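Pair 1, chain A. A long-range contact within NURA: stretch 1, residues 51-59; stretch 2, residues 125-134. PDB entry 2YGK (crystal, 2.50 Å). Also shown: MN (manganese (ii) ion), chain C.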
# COMPACT_ATOMS: atom_id res chain seq x y z
N THR A 51 34.86 -11.16 -18.00
CA THR A 51 35.58 -10.94 -16.75
C THR A 51 35.41 -9.53 -16.21
O THR A 51 36.17 -8.63 -16.57
CB THR A 51 37.09 -11.10 -16.93
OG1 THR A 51 37.37 -12.42 -17.42
CG2 THR A 51 37.83 -10.87 -15.58
N CYS A 52 34.46 -9.36 -15.30
CA CYS A 52 34.09 -8.03 -14.84
C CYS A 52 33.19 -8.15 -13.59
O CYS A 52 32.28 -8.98 -13.54
CB CYS A 52 33.40 -7.29 -15.98
SG CYS A 52 32.43 -5.90 -15.47
N LYS A 53 33.46 -7.33 -12.58
CA LYS A 53 32.91 -7.56 -11.25
C LYS A 53 31.80 -6.59 -10.94
O LYS A 53 31.96 -5.38 -11.08
CB LYS A 53 34.02 -7.47 -10.20
CG LYS A 53 34.64 -8.80 -9.84
CD LYS A 53 35.80 -8.58 -8.87
CE LYS A 53 36.34 -9.88 -8.26
NZ LYS A 53 37.06 -10.65 -9.34
N PHE A 54 30.68 -7.15 -10.50
CA PHE A 54 29.48 -6.40 -10.17
C PHE A 54 29.19 -6.58 -8.71
O PHE A 54 29.20 -7.72 -8.22
CB PHE A 54 28.29 -6.95 -10.94
CG PHE A 54 28.43 -6.83 -12.42
CD1 PHE A 54 28.00 -5.68 -13.08
CD2 PHE A 54 29.02 -7.85 -13.16
CE1 PHE A 54 28.15 -5.56 -14.46
CE2 PHE A 54 29.15 -7.74 -14.54
CZ PHE A 54 28.72 -6.59 -15.19
N VAL A 55 28.96 -5.46 -8.01
CA VAL A 55 28.42 -5.50 -6.66
C VAL A 55 26.97 -5.09 -6.79
O VAL A 55 26.67 -3.98 -7.22
CB VAL A 55 29.17 -4.53 -5.69
CG1 VAL A 55 28.47 -4.49 -4.31
CG2 VAL A 55 30.62 -4.91 -5.54
N ALA A 56 26.05 -5.96 -6.39
CA ALA A 56 24.63 -5.65 -6.40
C ALA A 56 24.11 -5.41 -4.96
O ALA A 56 24.53 -6.06 -4.04
CB ALA A 56 23.85 -6.77 -7.02
N ILE A 57 23.19 -4.46 -4.82
CA ILE A 57 22.58 -4.18 -3.57
C ILE A 57 21.09 -4.20 -3.77
O ILE A 57 20.59 -3.54 -4.71
CB ILE A 57 22.98 -2.78 -3.03
CG1 ILE A 57 24.49 -2.71 -2.69
CG2 ILE A 57 22.17 -2.44 -1.74
CD1 ILE A 57 25.31 -1.92 -3.70
N ASP A 58 20.39 -4.94 -2.89
CA ASP A 58 18.96 -4.80 -2.74
C ASP A 58 18.52 -4.83 -1.29
O ASP A 58 19.32 -5.20 -0.38
CB ASP A 58 18.22 -5.92 -3.49
CG ASP A 58 16.84 -5.50 -3.95
OD1 ASP A 58 16.27 -4.53 -3.43
OD2 ASP A 58 16.32 -6.08 -4.91
N GLY A 59 17.23 -4.53 -1.07
CA GLY A 59 16.70 -4.47 0.28
C GLY A 59 15.32 -5.03 0.44
O GLY A 59 14.57 -5.16 -0.55
N SER A 125 33.28 0.12 -4.09
CA SER A 125 34.61 0.18 -4.66
C SER A 125 35.22 -1.19 -4.86
O SER A 125 36.26 -1.29 -5.47
CB SER A 125 35.49 1.01 -3.75
OG SER A 125 35.23 0.64 -2.41
N LYS A 126 34.56 -2.25 -4.41
CA LYS A 126 35.07 -3.59 -4.66
C LYS A 126 34.72 -4.15 -6.05
O LYS A 126 35.11 -5.28 -6.39
CB LYS A 126 34.57 -4.54 -3.57
CG LYS A 126 34.84 -4.01 -2.20
CD LYS A 126 34.85 -5.09 -1.15
CE LYS A 126 35.23 -4.52 0.23
NZ LYS A 126 34.19 -3.63 0.79
N GLY A 127 34.00 -3.39 -6.87
CA GLY A 127 33.65 -3.88 -8.21
C GLY A 127 33.92 -2.88 -9.31
O GLY A 127 34.39 -1.77 -9.06
N ASP A 128 33.62 -3.27 -10.54
CA ASP A 128 33.75 -2.38 -11.68
C ASP A 128 32.47 -1.60 -11.87
O ASP A 128 32.49 -0.47 -12.36
CB ASP A 128 34.05 -3.19 -12.95
CG ASP A 128 35.33 -4.03 -12.84
OD1 ASP A 128 36.36 -3.50 -12.36
OD2 ASP A 128 35.30 -5.23 -13.21
N TYR A 129 31.35 -2.23 -11.55
CA TYR A 129 30.06 -1.58 -11.59
C TYR A 129 29.27 -1.90 -10.32
O TYR A 129 29.52 -2.91 -9.63
CB TYR A 129 29.26 -2.07 -12.77
CG TYR A 129 29.75 -1.69 -14.14
CD1 TYR A 129 29.28 -0.54 -14.77
CD2 TYR A 129 30.61 -2.52 -14.86
CE1 TYR A 129 29.67 -0.19 -16.06
CE2 TYR A 129 31.02 -2.17 -16.17
CZ TYR A 129 30.54 -1.00 -16.77
OH TYR A 129 30.92 -0.62 -18.06
N ILE A 130 28.32 -1.02 -10.01
CA ILE A 130 27.42 -1.23 -8.89
C ILE A 130 26.02 -1.30 -9.44
O ILE A 130 25.61 -0.42 -10.18
CB ILE A 130 27.48 -0.06 -7.89
CG1 ILE A 130 28.89 0.08 -7.33
CG2 ILE A 130 26.52 -0.29 -6.70
CD1 ILE A 130 29.00 1.24 -6.41
N LEU A 131 25.29 -2.35 -9.12
CA LEU A 131 23.91 -2.49 -9.54
C LEU A 131 22.99 -2.24 -8.37
O LEU A 131 22.99 -3.00 -7.41
CB LEU A 131 23.66 -3.90 -10.07
CG LEU A 131 24.70 -4.40 -11.04
CD1 LEU A 131 24.30 -5.78 -11.53
CD2 LEU A 131 24.81 -3.38 -12.20
N MSE A 132 22.19 -1.19 -8.46
CA MSE A 132 21.11 -0.94 -7.53
C MSE A 132 19.80 -1.41 -8.15
O MSE A 132 19.62 -1.33 -9.38
CB MSE A 132 20.94 0.56 -7.26
CG MSE A 132 22.21 1.33 -6.94
SE MSE A 132 22.95 0.95 -5.20
CE MSE A 132 21.41 1.27 -4.10
N ASP A 133 18.87 -1.82 -7.28
CA ASP A 133 17.54 -2.23 -7.65
C ASP A 133 16.57 -1.08 -7.47
O ASP A 133 16.32 -0.66 -6.37
CB ASP A 133 17.09 -3.38 -6.77
CG ASP A 133 15.69 -3.82 -7.06
OD1 ASP A 133 15.39 -4.13 -8.20
OD2 ASP A 133 14.87 -3.88 -6.15
N GLY A 134 16.03 -0.56 -8.55
CA GLY A 134 15.24 0.65 -8.50
C GLY A 134 15.79 1.79 -9.33
O GLY A 134 16.99 1.90 -9.59
MN MN C . 14.19 -3.41 -3.80

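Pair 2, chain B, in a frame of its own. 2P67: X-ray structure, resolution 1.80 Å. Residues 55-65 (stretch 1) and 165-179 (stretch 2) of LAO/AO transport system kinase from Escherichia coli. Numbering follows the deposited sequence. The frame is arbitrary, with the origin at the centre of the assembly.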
# COMPACT_ATOMS: atom_id res chain seq x y z
N ASN B 55 -22.85 -5.85 16.79
CA ASN B 55 -22.92 -5.12 18.06
C ASN B 55 -21.87 -5.62 19.04
O ASN B 55 -22.13 -5.80 20.24
CB ASN B 55 -24.33 -5.22 18.65
CG ASN B 55 -25.25 -4.10 18.16
OD1 ASN B 55 -25.06 -2.92 18.49
ND2 ASN B 55 -26.23 -4.46 17.35
N THR B 56 -20.68 -5.82 18.51
CA THR B 56 -19.56 -6.38 19.26
C THR B 56 -18.33 -5.50 18.98
O THR B 56 -18.07 -5.15 17.83
CB THR B 56 -19.30 -7.83 18.82
OG1 THR B 56 -20.46 -8.62 19.10
CG2 THR B 56 -18.08 -8.42 19.54
N LEU B 57 -17.60 -5.12 20.03
CA LEU B 57 -16.33 -4.44 19.84
C LEU B 57 -15.30 -5.45 19.32
O LEU B 57 -15.00 -6.44 19.99
CB LEU B 57 -15.86 -3.81 21.15
CG LEU B 57 -14.49 -3.10 21.17
CD1 LEU B 57 -14.41 -1.96 20.16
CD2 LEU B 57 -14.14 -2.66 22.58
N ARG B 58 -14.77 -5.19 18.12
CA ARG B 58 -13.81 -6.09 17.47
C ARG B 58 -12.42 -5.51 17.64
O ARG B 58 -12.13 -4.41 17.16
CB ARG B 58 -14.15 -6.21 15.98
CG ARG B 58 -15.56 -6.78 15.70
CD ARG B 58 -16.02 -6.37 14.29
NE ARG B 58 -15.21 -6.93 13.20
CZ ARG B 58 -15.50 -8.04 12.51
NH1 ARG B 58 -16.58 -8.78 12.82
NH2 ARG B 58 -14.70 -8.44 11.53
N LEU B 59 -11.57 -6.24 18.36
CA LEU B 59 -10.20 -5.79 18.58
C LEU B 59 -9.19 -6.67 17.87
O LEU B 59 -9.34 -7.90 17.84
CB LEU B 59 -9.88 -5.79 20.09
CG LEU B 59 -10.80 -4.96 20.99
CD1 LEU B 59 -10.37 -5.12 22.46
CD2 LEU B 59 -10.80 -3.49 20.59
N GLY B 60 -8.13 -6.05 17.34
CA GLY B 60 -7.01 -6.82 16.82
C GLY B 60 -5.81 -6.59 17.70
O GLY B 60 -5.52 -5.44 18.11
N VAL B 61 -5.10 -7.67 17.99
CA VAL B 61 -3.91 -7.59 18.82
C VAL B 61 -2.77 -8.37 18.14
O VAL B 61 -2.90 -9.57 17.91
CB VAL B 61 -4.15 -8.13 20.28
CG1 VAL B 61 -2.85 -8.15 21.06
CG2 VAL B 61 -5.24 -7.32 21.05
N THR B 62 -1.68 -7.69 17.80
CA THR B 62 -0.48 -8.41 17.35
C THR B 62 0.64 -8.26 18.38
O THR B 62 0.69 -7.30 19.13
CB THR B 62 0.01 -7.96 15.94
OG1 THR B 62 0.38 -6.56 15.94
CG2 THR B 62 -1.06 -8.22 14.91
N GLY B 63 1.52 -9.25 18.45
CA GLY B 63 2.70 -9.10 19.29
C GLY B 63 3.90 -9.62 18.54
O GLY B 63 3.81 -10.65 17.87
N THR B 64 5.02 -8.90 18.62
CA THR B 64 6.28 -9.39 18.08
C THR B 64 6.81 -10.51 18.98
O THR B 64 6.41 -10.60 20.15
CB THR B 64 7.33 -8.26 17.94
OG1 THR B 64 7.50 -7.61 19.21
CG2 THR B 64 6.88 -7.23 16.91
N PRO B 65 7.67 -11.40 18.44
CA PRO B 65 8.31 -12.38 19.32
C PRO B 65 9.00 -11.71 20.52
O PRO B 65 9.78 -10.76 20.34
CB PRO B 65 9.33 -13.06 18.40
CG PRO B 65 8.73 -12.90 17.02
CD PRO B 65 8.08 -11.55 17.03
N GLU B 165 -3.13 -7.06 7.74
CA GLU B 165 -4.16 -8.10 7.54
C GLU B 165 -5.19 -8.14 8.69
O GLU B 165 -6.40 -8.14 8.45
CB GLU B 165 -3.51 -9.48 7.36
CG GLU B 165 -2.64 -9.58 6.10
CD GLU B 165 -1.70 -10.78 6.10
OE1 GLU B 165 -1.41 -11.33 7.19
OE2 GLU B 165 -1.24 -11.16 5.00
N VAL B 166 -4.70 -8.15 9.93
CA VAL B 166 -5.58 -8.11 11.11
C VAL B 166 -6.33 -6.76 11.15
O VAL B 166 -7.53 -6.69 11.47
CB VAL B 166 -4.76 -8.29 12.42
CG1 VAL B 166 -5.62 -8.01 13.66
CG2 VAL B 166 -4.17 -9.69 12.50
N ALA B 167 -5.61 -5.69 10.85
CA ALA B 167 -6.17 -4.34 10.95
C ALA B 167 -7.43 -4.18 10.11
O ALA B 167 -8.33 -3.45 10.50
CB ALA B 167 -5.14 -3.31 10.51
N ARG B 168 -7.47 -4.88 8.97
CA ARG B 168 -8.57 -4.79 7.99
C ARG B 168 -9.87 -5.43 8.45
O ARG B 168 -10.89 -5.27 7.79
CB ARG B 168 -8.16 -5.47 6.68
CG ARG B 168 -7.08 -4.80 5.89
CD ARG B 168 -7.07 -5.30 4.45
NE ARG B 168 -6.72 -6.72 4.31
CZ ARG B 168 -5.59 -7.17 3.76
NH1 ARG B 168 -4.69 -6.31 3.29
NH2 ARG B 168 -5.37 -8.48 3.67
N MET B 169 -9.83 -6.19 9.54
CA MET B 169 -11.05 -6.83 10.04
C MET B 169 -11.48 -6.40 11.45
O MET B 169 -12.34 -7.04 12.05
CB MET B 169 -10.94 -8.36 9.95
CG MET B 169 -10.00 -9.03 10.97
SD MET B 169 -9.86 -10.86 10.69
CE MET B 169 -8.52 -10.81 9.56
N VAL B 170 -10.89 -5.33 12.00
CA VAL B 170 -11.18 -4.97 13.41
C VAL B 170 -11.52 -3.49 13.54
O VAL B 170 -11.18 -2.70 12.66
CB VAL B 170 -10.00 -5.33 14.38
CG1 VAL B 170 -9.74 -6.85 14.37
CG2 VAL B 170 -8.73 -4.52 14.04
N ASP B 171 -12.19 -3.14 14.63
CA ASP B 171 -12.59 -1.77 14.96
C ASP B 171 -11.38 -0.98 15.46
O ASP B 171 -11.22 0.20 15.16
CB ASP B 171 -13.65 -1.76 16.06
CG ASP B 171 -14.94 -2.46 15.66
OD1 ASP B 171 -15.25 -2.50 14.44
OD2 ASP B 171 -15.67 -2.91 16.58
N CYS B 172 -10.54 -1.66 16.24
CA CYS B 172 -9.39 -1.02 16.89
C CYS B 172 -8.22 -1.99 16.89
O CYS B 172 -8.35 -3.13 17.37
CB CYS B 172 -9.75 -0.61 18.33
SG CYS B 172 -8.38 0.25 19.22
N PHE B 173 -7.08 -1.52 16.35
CA PHE B 173 -5.90 -2.35 16.17
C PHE B 173 -4.79 -1.96 17.14
O PHE B 173 -4.32 -0.81 17.14
CB PHE B 173 -5.38 -2.31 14.73
CG PHE B 173 -4.16 -3.15 14.55
CD1 PHE B 173 -4.25 -4.54 14.66
CD2 PHE B 173 -2.91 -2.57 14.37
CE1 PHE B 173 -3.10 -5.33 14.53
CE2 PHE B 173 -1.77 -3.35 14.25
CZ PHE B 173 -1.87 -4.72 14.34
N ILE B 174 -4.36 -2.94 17.93
CA ILE B 174 -3.38 -2.75 19.01
C ILE B 174 -2.14 -3.60 18.74
O ILE B 174 -2.23 -4.81 18.54
CB ILE B 174 -3.97 -3.12 20.40
CG1 ILE B 174 -5.23 -2.29 20.71
CG2 ILE B 174 -2.89 -2.91 21.50
CD1 ILE B 174 -6.52 -3.09 20.68
N SER B 175 -0.97 -2.96 18.75
CA SER B 175 0.28 -3.68 18.48
C SER B 175 1.14 -3.70 19.72
O SER B 175 1.41 -2.67 20.31
CB SER B 175 1.04 -3.02 17.33
OG SER B 175 2.34 -3.60 17.18
N LEU B 176 1.57 -4.90 20.11
CA LEU B 176 2.50 -5.06 21.23
C LEU B 176 3.92 -5.12 20.73
O LEU B 176 4.25 -5.85 19.78
CB LEU B 176 2.17 -6.31 22.05
CG LEU B 176 1.28 -5.99 23.24
CD1 LEU B 176 -0.14 -5.73 22.76
CD2 LEU B 176 1.33 -7.15 24.21
N GLN B 177 4.76 -4.34 21.39
CA GLN B 177 6.17 -4.22 21.01
C GLN B 177 7.05 -4.46 22.23
O GLN B 177 6.62 -4.29 23.36
CB GLN B 177 6.47 -2.84 20.40
CG GLN B 177 5.68 -2.48 19.12
CD GLN B 177 6.01 -3.36 17.89
OE1 GLN B 177 7.14 -3.81 17.71
NE2 GLN B 177 5.02 -3.57 17.04
N ILE B 178 8.28 -4.88 21.98
CA ILE B 178 9.22 -5.03 23.08
C ILE B 178 10.29 -3.94 23.04
O ILE B 178 10.65 -3.46 21.96
CB ILE B 178 9.76 -6.49 23.20
CG1 ILE B 178 10.07 -6.81 24.66
CG2 ILE B 178 10.91 -6.76 22.21
CD1 ILE B 178 8.82 -6.86 25.55
N ALA B 179 10.78 -3.55 24.22
CA ALA B 179 11.73 -2.43 24.35
C ALA B 179 12.98 -2.62 23.52
O ALA B 179 13.54 -3.71 23.49
O HOH W 1 -14.44 -4.15 12.25
O HOH W 2 3.00 -6.28 17.18
O HOH W 3 8.83 -5.31 19.12

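Where do the two contacts differ most sharply? At the C-terminal end of the paired strands, where pair 1 holds a metal ion and pair 2 carries on as a sheet. In pair 1, D58(A) and D133(A) bring like charges together, OD2 of D58(A) lying 2.9 Å from OD2 of D133(A). Manganese offsets that charge, bound by OD1 of D58(A) at 2.4 Å and OD2 of D133(A) at 2.5 Å. The matching positions in pair 2 are G63(B) and L176(B), neither of them charged. There the backbone ladder goes on: N of L176(B) donates to O of T62(B) at 2.7 Å, whereas N of D133(A) stays 3.5 Å from O of I57(A), a pair that forms no hydrogen bond.

What geometry do they share? Each is a pair of neighbouring parallel strands, inclined by 19° in pair 1 and 17° in pair 2, with axes approaching to 4.6 Å in both; 14 central residues superpose with an RMSD of 0.4 Å. V55(A) matches G60(B), and each bonds both ways: N of V55(A) reaches O of Y129(A) at 3.1 Å and its O accepts from N of L131(A) at 2.9 Å, while N of G60(B) reaches O of C172(B) at 2.9 Å and its O accepts from N of I174(B) at 2.8 Å.

How is the start of the ladder fixed? By the same aspartate in both: D128(A) and D171(B) superpose with CA atoms 0.1 Å apart. OD2 of D128(A) accepts from N of K53(A) at 2.9 Å, and OD2 of D171(B) accepts from N of R58(B), also at 2.9 Å. Each aspartate's own N returns a bond to the carbonyl O of that same basic residue, closing a two-way clasp. The basic side chains diverge: the end of K53(A) leads away, while R58(B) turns back, its NH2 donating to O of M169(B) at 2.8 Å.

How do different side chains fill the same space? By trading bulk across the strands. V55(A) lies beside G127(A), its CG2 3.9 Å from N of G127(A); in pair 2 the glycine is G60(B) and the valine V170(B), whose CG1 comes within 3.5 Å of N of G60(B). A CB on G60(B) would clash with CG1 of V166(B). I57(A) meets I130(A) through CD1 and CG2, 3.6 Å apart, whereas its counterpart T62(B) sets OG1 3.3 Å from CZ of F173(B) and shares a water with OG of S175(B).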